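Local structure of aldehyde dehydrogenase (Burkholderia cenocepacia, 4O6R) at residues Gly17-Ala22 against Ser188-Val193; Leu52-Ala57 against Ala221-Val226; Ala82-Thr87 against Cys116-Gly121. The protein probably oxidises aldehydes to carboxylic acids with NAD or NADP as cofactor, and here holds adenosine monophosphate in a nucleotide pocket. All blocks are in the same frame, centred on the assembly; numbering follows the deposited sequence.

Contact 1 (Gly17-Ala22 against Ser188-Val193); sequences GRFVDA and STLRIV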
# COMPACT_ATOMS: atom_id res chain seq x y z
N GLY A 17 -19.36 -12.76 -28.14
CA GLY A 17 -19.33 -14.19 -27.85
C GLY A 17 -19.35 -15.09 -29.06
O GLY A 17 -19.34 -16.30 -28.90
N ARG A 18 -19.31 -14.51 -30.26
CA ARG A 18 -19.48 -15.27 -31.49
C ARG A 18 -18.41 -14.85 -32.52
O ARG A 18 -18.03 -13.66 -32.59
CB ARG A 18 -20.91 -15.06 -32.05
N PHE A 19 -17.94 -15.82 -33.32
CA PHE A 19 -17.10 -15.50 -34.46
C PHE A 19 -17.96 -15.07 -35.64
O PHE A 19 -18.83 -15.81 -36.06
CB PHE A 19 -16.22 -16.68 -34.86
CG PHE A 19 -15.01 -16.83 -34.01
CD1 PHE A 19 -13.92 -16.01 -34.21
CD2 PHE A 19 -14.96 -17.79 -33.02
CE1 PHE A 19 -12.78 -16.15 -33.44
CE2 PHE A 19 -13.83 -17.93 -32.23
CZ PHE A 19 -12.74 -17.11 -32.45
N VAL A 20 -17.71 -13.88 -36.16
CA VAL A 20 -18.55 -13.29 -37.19
C VAL A 20 -17.73 -12.63 -38.30
O VAL A 20 -16.62 -12.14 -38.04
CB VAL A 20 -19.51 -12.20 -36.61
CG1 VAL A 20 -20.55 -12.84 -35.72
CG2 VAL A 20 -18.74 -11.14 -35.83
N ASP A 21 -18.27 -12.63 -39.53
CA ASP A 21 -17.66 -11.87 -40.62
C ASP A 21 -17.80 -10.36 -40.34
O ASP A 21 -18.63 -9.94 -39.55
CB ASP A 21 -18.32 -12.18 -41.96
CG ASP A 21 -18.12 -13.61 -42.40
OD1 ASP A 21 -17.16 -14.27 -41.98
OD2 ASP A 21 -18.94 -14.09 -43.18
N ALA A 22 -16.97 -9.56 -41.00
CA ALA A 22 -17.10 -8.10 -40.97
C ALA A 22 -18.40 -7.65 -41.66
O ALA A 22 -18.85 -8.26 -42.61
CB ALA A 22 -15.90 -7.46 -41.63
N SER A 188 -3.08 -15.84 -33.46
CA SER A 188 -3.01 -16.36 -32.10
C SER A 188 -4.02 -15.65 -31.17
O SER A 188 -4.58 -16.28 -30.28
CB SER A 188 -1.56 -16.30 -31.59
OG SER A 188 -1.16 -14.95 -31.41
N THR A 189 -4.32 -14.38 -31.44
CA THR A 189 -5.29 -13.63 -30.68
C THR A 189 -6.70 -14.18 -30.83
O THR A 189 -7.47 -14.26 -29.87
CB THR A 189 -5.26 -12.15 -31.12
OG1 THR A 189 -3.95 -11.63 -30.90
CG2 THR A 189 -6.25 -11.33 -30.30
N LEU A 190 -7.03 -14.58 -32.04
CA LEU A 190 -8.30 -15.23 -32.31
C LEU A 190 -8.39 -16.59 -31.58
O LEU A 190 -9.45 -16.97 -31.12
CB LEU A 190 -8.50 -15.36 -33.82
CG LEU A 190 -8.58 -14.03 -34.57
CD1 LEU A 190 -8.88 -14.26 -36.03
CD2 LEU A 190 -9.69 -13.16 -33.99
N ARG A 191 -7.29 -17.33 -31.48
CA ARG A 191 -7.29 -18.56 -30.69
C ARG A 191 -7.43 -18.29 -29.19
O ARG A 191 -8.14 -19.01 -28.50
CB ARG A 191 -6.02 -19.39 -30.97
CG ARG A 191 -5.92 -20.74 -30.24
CD ARG A 191 -7.12 -21.65 -30.49
NE ARG A 191 -6.97 -22.93 -29.78
CZ ARG A 191 -7.94 -23.61 -29.18
NH1 ARG A 191 -9.21 -23.18 -29.19
NH2 ARG A 191 -7.65 -24.76 -28.56
N ILE A 192 -6.76 -17.24 -28.70
CA ILE A 192 -6.91 -16.85 -27.30
C ILE A 192 -8.37 -16.57 -26.97
O ILE A 192 -8.87 -17.04 -25.95
CB ILE A 192 -6.02 -15.64 -26.96
CG1 ILE A 192 -4.56 -16.05 -26.92
CG2 ILE A 192 -6.42 -14.96 -25.65
CD1 ILE A 192 -4.24 -17.07 -25.82
N VAL A 193 -9.07 -15.78 -27.78
CA VAL A 193 -10.44 -15.43 -27.42
C VAL A 193 -11.34 -16.63 -27.52
O VAL A 193 -12.33 -16.72 -26.78
CB VAL A 193 -10.98 -14.20 -28.18
CG1 VAL A 193 -11.32 -14.55 -29.61
CG2 VAL A 193 -12.19 -13.63 -27.46
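F19 projects from the second strand of an N-terminal beta hairpin, strands 13-15 and 18-20, and drives the far end of its ring against L190 and V193 of helix 187-199. The segments G17-A22 and S188-V193 thus join the hairpin to a helix flanking the nucleotide-binding sheet, and a single aromatic side chain does most of the work. Its CG lies beside the backbone N and anti to the carbonyl carbon (chi1 -80°), a setting from which the rigid ring can span the gap although the CB itself points neither at the helix nor away from it. Phenylalanine suits the place because the two backbones stay well apart, with the CA atoms of F19 and L190 9.1 Å from each other. The leading atom, CZ of F19, comes within 3.6 Å of the carbonyl oxygen of L190, which sits at the ring edge close to the ring plane. There the weakly positive C-H rim faces a partly negative oxygen, an electrostatically reasonable fit. On the helix, leucine and valine supply branched apolar groups three residues apart, almost one turn, on the side facing the hairpin. R191, between them, points away and forms salt bridges with E194 and E198 of its own helix. F14 of the other strand meets F19 edge-to-face and also touches V193, while V193 and L190 both reach I208 of strand 206-208. In V193 the branch turned to the ring is CG1, set between the backbone N and the carbonyl carbon (chi1 75°), with CG2 anti to the N. CE1 of F19 lies 4.3 Å from CD2 of L190, and CG1 of V193 comes obliquely to CZ of F19 at 4.1 Å.

Contact 2 (Leu52-Ala57 against Ala221-Val226); sequences LAVDAA and AEHPGV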
# COMPACT_ATOMS: atom_id res chain seq x y z
N LEU A 52 -20.13 -2.37 -33.26
CA LEU A 52 -20.76 -3.57 -32.75
C LEU A 52 -20.01 -4.12 -31.54
O LEU A 52 -20.62 -4.57 -30.59
CB LEU A 52 -20.86 -4.64 -33.85
CG LEU A 52 -21.83 -4.31 -34.98
CD1 LEU A 52 -21.70 -5.34 -36.09
CD2 LEU A 52 -23.27 -4.27 -34.49
N ALA A 53 -18.68 -4.09 -31.60
CA ALA A 53 -17.85 -4.60 -30.51
C ALA A 53 -17.99 -3.76 -29.25
O ALA A 53 -18.09 -4.30 -28.17
CB ALA A 53 -16.40 -4.67 -30.95
N VAL A 54 -17.96 -2.43 -29.41
CA VAL A 54 -18.14 -1.55 -28.27
C VAL A 54 -19.56 -1.69 -27.70
O VAL A 54 -19.73 -1.75 -26.50
CB VAL A 54 -17.80 -0.09 -28.60
CG1 VAL A 54 -18.15 0.84 -27.44
CG2 VAL A 54 -16.33 0.07 -28.97
N ASP A 55 -20.56 -1.78 -28.56
CA ASP A 55 -21.93 -2.07 -28.08
C ASP A 55 -22.00 -3.34 -27.21
O ASP A 55 -22.59 -3.36 -26.14
CB ASP A 55 -22.90 -2.19 -29.26
CG ASP A 55 -23.20 -0.84 -29.91
OD1 ASP A 55 -22.70 0.19 -29.43
OD2 ASP A 55 -23.96 -0.83 -30.91
N ALA A 56 -21.38 -4.41 -27.70
CA ALA A 56 -21.37 -5.68 -26.95
C ALA A 56 -20.67 -5.54 -25.59
O ALA A 56 -21.17 -6.00 -24.58
CB ALA A 56 -20.70 -6.76 -27.78
N ALA A 57 -19.50 -4.90 -25.60
CA ALA A 57 -18.77 -4.64 -24.37
C ALA A 57 -19.55 -3.75 -23.41
O ALA A 57 -19.48 -3.96 -22.19
CB ALA A 57 -17.40 -4.05 -24.67
N ALA A 221 -10.12 4.35 -31.17
CA ALA A 221 -9.53 5.50 -30.45
C ALA A 221 -10.51 6.66 -30.32
O ALA A 221 -10.49 7.36 -29.32
CB ALA A 221 -8.24 5.95 -31.11
N GLU A 222 -11.35 6.88 -31.35
CA GLU A 222 -12.33 7.98 -31.34
C GLU A 222 -13.63 7.65 -30.65
O GLU A 222 -14.43 8.54 -30.40
CB GLU A 222 -12.69 8.41 -32.76
CG GLU A 222 -11.54 9.06 -33.49
CD GLU A 222 -11.78 9.30 -34.97
OE1 GLU A 222 -12.83 8.88 -35.52
OE2 GLU A 222 -10.87 9.86 -35.60
N HIS A 223 -13.90 6.38 -30.37
CA HIS A 223 -15.25 5.97 -29.99
C HIS A 223 -15.72 6.64 -28.68
O HIS A 223 -15.00 6.59 -27.68
CB HIS A 223 -15.34 4.45 -29.87
CG HIS A 223 -16.74 3.93 -30.02
ND1 HIS A 223 -17.73 4.20 -29.10
CD2 HIS A 223 -17.32 3.18 -30.99
CE1 HIS A 223 -18.86 3.63 -29.49
NE2 HIS A 223 -18.64 3.01 -30.64
N PRO A 224 -16.91 7.27 -28.69
CA PRO A 224 -17.40 7.97 -27.49
C PRO A 224 -17.81 7.06 -26.33
O PRO A 224 -17.94 7.54 -25.22
CB PRO A 224 -18.63 8.74 -28.01
CG PRO A 224 -19.08 7.96 -29.19
CD PRO A 224 -17.80 7.51 -29.84
N GLY A 225 -18.09 5.78 -26.61
CA GLY A 225 -18.37 4.75 -25.62
C GLY A 225 -17.20 4.05 -24.94
O GLY A 225 -17.38 3.20 -24.06
N VAL A 226 -15.98 4.40 -25.34
CA VAL A 226 -14.75 3.81 -24.83
C VAL A 226 -14.12 4.78 -23.82
O VAL A 226 -13.90 5.93 -24.16
CB VAL A 226 -13.76 3.57 -25.99
CG1 VAL A 226 -12.38 3.17 -25.48
CG2 VAL A 226 -14.33 2.47 -26.88
O HOH W 1 -21.23 2.17 -31.19
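A water molecule is held between H223 NE2, 2.8 Å from its oxygen, and D55 OD1, to which it donates a hydrogen bond of 3.0 Å. It thereby links helix 47-66 to the turn after helix 213-222 where charged and polar atoms do not meet directly. The other ring nitrogen is used as well: ND1 of H223 accepts the backbone N-H of G225 at 3.0 Å, with the donor practically in the ring plane. Gripped at two edge positions, the imidazole is held in its rotation and presents a face to the helix. V54 comes at it from the opposite direction and lays CG1 over that face, 3.8 Å from the ring centroid and 22° off the normal, a CH-pi contact. With CG1 anti to the backbone N (chi1 173°), the fork of V54 is turned so that its other methyl, CG2, meets CG2 of V226 at 3.8 Å. A beta-branched residue is well suited to touch both partners at once. The segment H223-V226 is a type I turn, with P224 at a position whose phi matches a proline ring. G225 puts bare backbone against V54, its C 4.2 Å from CG1 of V54; glycine fits because a CB would point toward the helix and come tight against that methyl. Beyond the turn, K250 NZ donates hydrogen bonds to the carbonyl oxygens of A221 and H223, gathering the helix end. V54, A53 and A57 rest on V178 of strand 176-180, the small alanines also touching N207 of strand 206-208, while A221 packs against helix 235-245.

Contact 3 (Ala82-Thr87 against Cys116-Gly121); sequences AIEANT and CFRYFG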
# COMPACT_ATOMS: atom_id res chain seq x y z
N ALA A 82 -5.54 -23.28 -19.66
CA ALA A 82 -5.93 -23.71 -21.03
C ALA A 82 -4.83 -23.38 -22.06
O ALA A 82 -4.54 -24.15 -22.99
CB ALA A 82 -7.24 -23.05 -21.43
N ILE A 83 -4.21 -22.22 -21.89
CA ILE A 83 -3.08 -21.84 -22.74
C ILE A 83 -1.97 -22.87 -22.61
O ILE A 83 -1.49 -23.42 -23.62
CB ILE A 83 -2.57 -20.43 -22.40
CG1 ILE A 83 -3.61 -19.39 -22.83
CG2 ILE A 83 -1.21 -20.15 -23.03
CD1 ILE A 83 -3.42 -18.00 -22.20
N GLU A 84 -1.61 -23.19 -21.37
CA GLU A 84 -0.58 -24.20 -21.14
C GLU A 84 -0.96 -25.56 -21.72
O GLU A 84 -0.10 -26.23 -22.31
CB GLU A 84 -0.21 -24.30 -19.67
CG GLU A 84 0.60 -23.08 -19.24
CD GLU A 84 0.84 -22.95 -17.73
OE1 GLU A 84 0.24 -23.71 -16.94
OE2 GLU A 84 1.60 -22.03 -17.34
N ALA A 85 -2.22 -25.96 -21.57
CA ALA A 85 -2.71 -27.22 -22.17
C ALA A 85 -2.62 -27.22 -23.69
O ALA A 85 -2.63 -28.28 -24.31
CB ALA A 85 -4.13 -27.51 -21.73
N ASN A 86 -2.59 -26.05 -24.29
CA ASN A 86 -2.50 -25.88 -25.73
C ASN A 86 -1.16 -25.33 -26.20
O ASN A 86 -1.08 -24.74 -27.28
CB ASN A 86 -3.63 -24.96 -26.20
CG ASN A 86 -4.98 -25.64 -26.17
OD1 ASN A 86 -5.30 -26.41 -27.07
ND2 ASN A 86 -5.76 -25.42 -25.11
N THR A 87 -0.11 -25.55 -25.41
CA THR A 87 1.20 -24.94 -25.67
C THR A 87 1.67 -25.18 -27.09
O THR A 87 1.95 -24.23 -27.82
CB THR A 87 2.26 -25.42 -24.67
OG1 THR A 87 1.96 -24.92 -23.38
CG2 THR A 87 3.68 -24.94 -25.04
N CYS A 116 1.38 -14.36 -17.32
CA CYS A 116 0.77 -13.05 -17.14
C CYS A 116 -0.72 -13.16 -16.85
O CYS A 116 -1.21 -12.51 -15.95
CB CYS A 116 1.04 -12.15 -18.34
SG CYS A 116 0.50 -10.43 -18.11
N PHE A 117 -1.45 -14.01 -17.60
CA PHE A 117 -2.85 -14.21 -17.29
C PHE A 117 -2.97 -14.81 -15.87
O PHE A 117 -3.86 -14.43 -15.14
CB PHE A 117 -3.54 -15.11 -18.31
CG PHE A 117 -4.01 -14.38 -19.55
CD1 PHE A 117 -4.93 -13.35 -19.47
CD2 PHE A 117 -3.56 -14.76 -20.81
CE1 PHE A 117 -5.37 -12.70 -20.62
CE2 PHE A 117 -4.01 -14.11 -21.95
CZ PHE A 117 -4.92 -13.09 -21.85
N ARG A 118 -2.07 -15.73 -15.50
CA ARG A 118 -2.17 -16.34 -14.17
C ARG A 118 -1.93 -15.29 -13.09
O ARG A 118 -2.69 -15.23 -12.13
CB ARG A 118 -1.23 -17.52 -14.01
CG ARG A 118 -1.29 -18.14 -12.63
CD ARG A 118 -0.54 -19.46 -12.59
NE ARG A 118 -1.13 -20.44 -13.50
CZ ARG A 118 -0.53 -20.94 -14.58
NH1 ARG A 118 0.69 -20.57 -14.93
NH2 ARG A 118 -1.18 -21.87 -15.31
N TYR A 119 -0.91 -14.44 -13.27
CA TYR A 119 -0.65 -13.35 -12.32
C TYR A 119 -1.92 -12.51 -12.11
O TYR A 119 -2.33 -12.28 -10.98
CB TYR A 119 0.50 -12.46 -12.80
CG TYR A 119 0.82 -11.32 -11.87
CD1 TYR A 119 1.73 -11.48 -10.84
CD2 TYR A 119 0.20 -10.09 -12.02
CE1 TYR A 119 2.06 -10.44 -10.00
CE2 TYR A 119 0.54 -9.02 -11.17
CZ TYR A 119 1.45 -9.21 -10.16
OH TYR A 119 1.79 -8.17 -9.29
N PHE A 120 -2.52 -12.06 -13.21
CA PHE A 120 -3.71 -11.23 -13.13
C PHE A 120 -4.95 -11.93 -12.62
O PHE A 120 -5.77 -11.31 -11.95
CB PHE A 120 -3.94 -10.41 -14.42
CG PHE A 120 -3.00 -9.28 -14.50
CD1 PHE A 120 -3.17 -8.21 -13.67
CD2 PHE A 120 -1.81 -9.39 -15.20
CE1 PHE A 120 -2.25 -7.21 -13.61
CE2 PHE A 120 -0.90 -8.36 -15.18
CZ PHE A 120 -1.12 -7.26 -14.38
N GLY A 121 -5.07 -13.23 -12.88
CA GLY A 121 -6.14 -13.99 -12.28
C GLY A 121 -6.04 -13.98 -10.76
O GLY A 121 -7.04 -13.88 -10.08
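R118 and E84 join helix 102-123 to helix 69-85 through a two-point salt bridge. From its CB, which points at the other helix, the arginine runs out with CG anti to the backbone N and stays extended to CD, the side chain resting on L77 and A80. It then bends at chi3 (-62°), which swings the guanidinium round to face the carboxylate end-on. At the tip, NH1 donates to OE2 of E84 (3.0 Å, 166°), which it meets on the syn side, and NH2 donates to OE1 of E84 (2.8 Å), approaching from above the carboxylate plane. NH2 also pairs with D81, and E84 OE1 with R74 of the second subunit, so the charges form a shared network at the subunit interface. Arginine, with several N-H groups, suits such a junction. Deeper in, CD1 of I83 touches CD2 of F117 at 3.5 Å, the side chains crossing at about a right angle. F117 reaches T163 and S164 of helix 159-172 and M196 of helix 187-199, and I83 meets I192 of that same helix, which packs against both segments.

Overall arrangement
Helix 187-199 ties contacts 1 and 3 together, their centres about 18 Å apart: I192 CD1 packs 3.8 Å from I83 CD1, and R191 NH2 makes a weak hydrogen bond to N86 OD1. Contacts 1 and 2, with centres about 17 Å apart, do not touch, yet both draw N-terminal elements onto the nucleotide-binding region, and their segments alternate along the chain. Contact 3 stands about 27 Å from contact 2, centre to centre, and faces the second subunit. The side chain of H223 is about 11 Å from the bound AMP and that of L190 about 13 Å, while the side chain of F117 is about 10 Å from that of the AMP-binding V154.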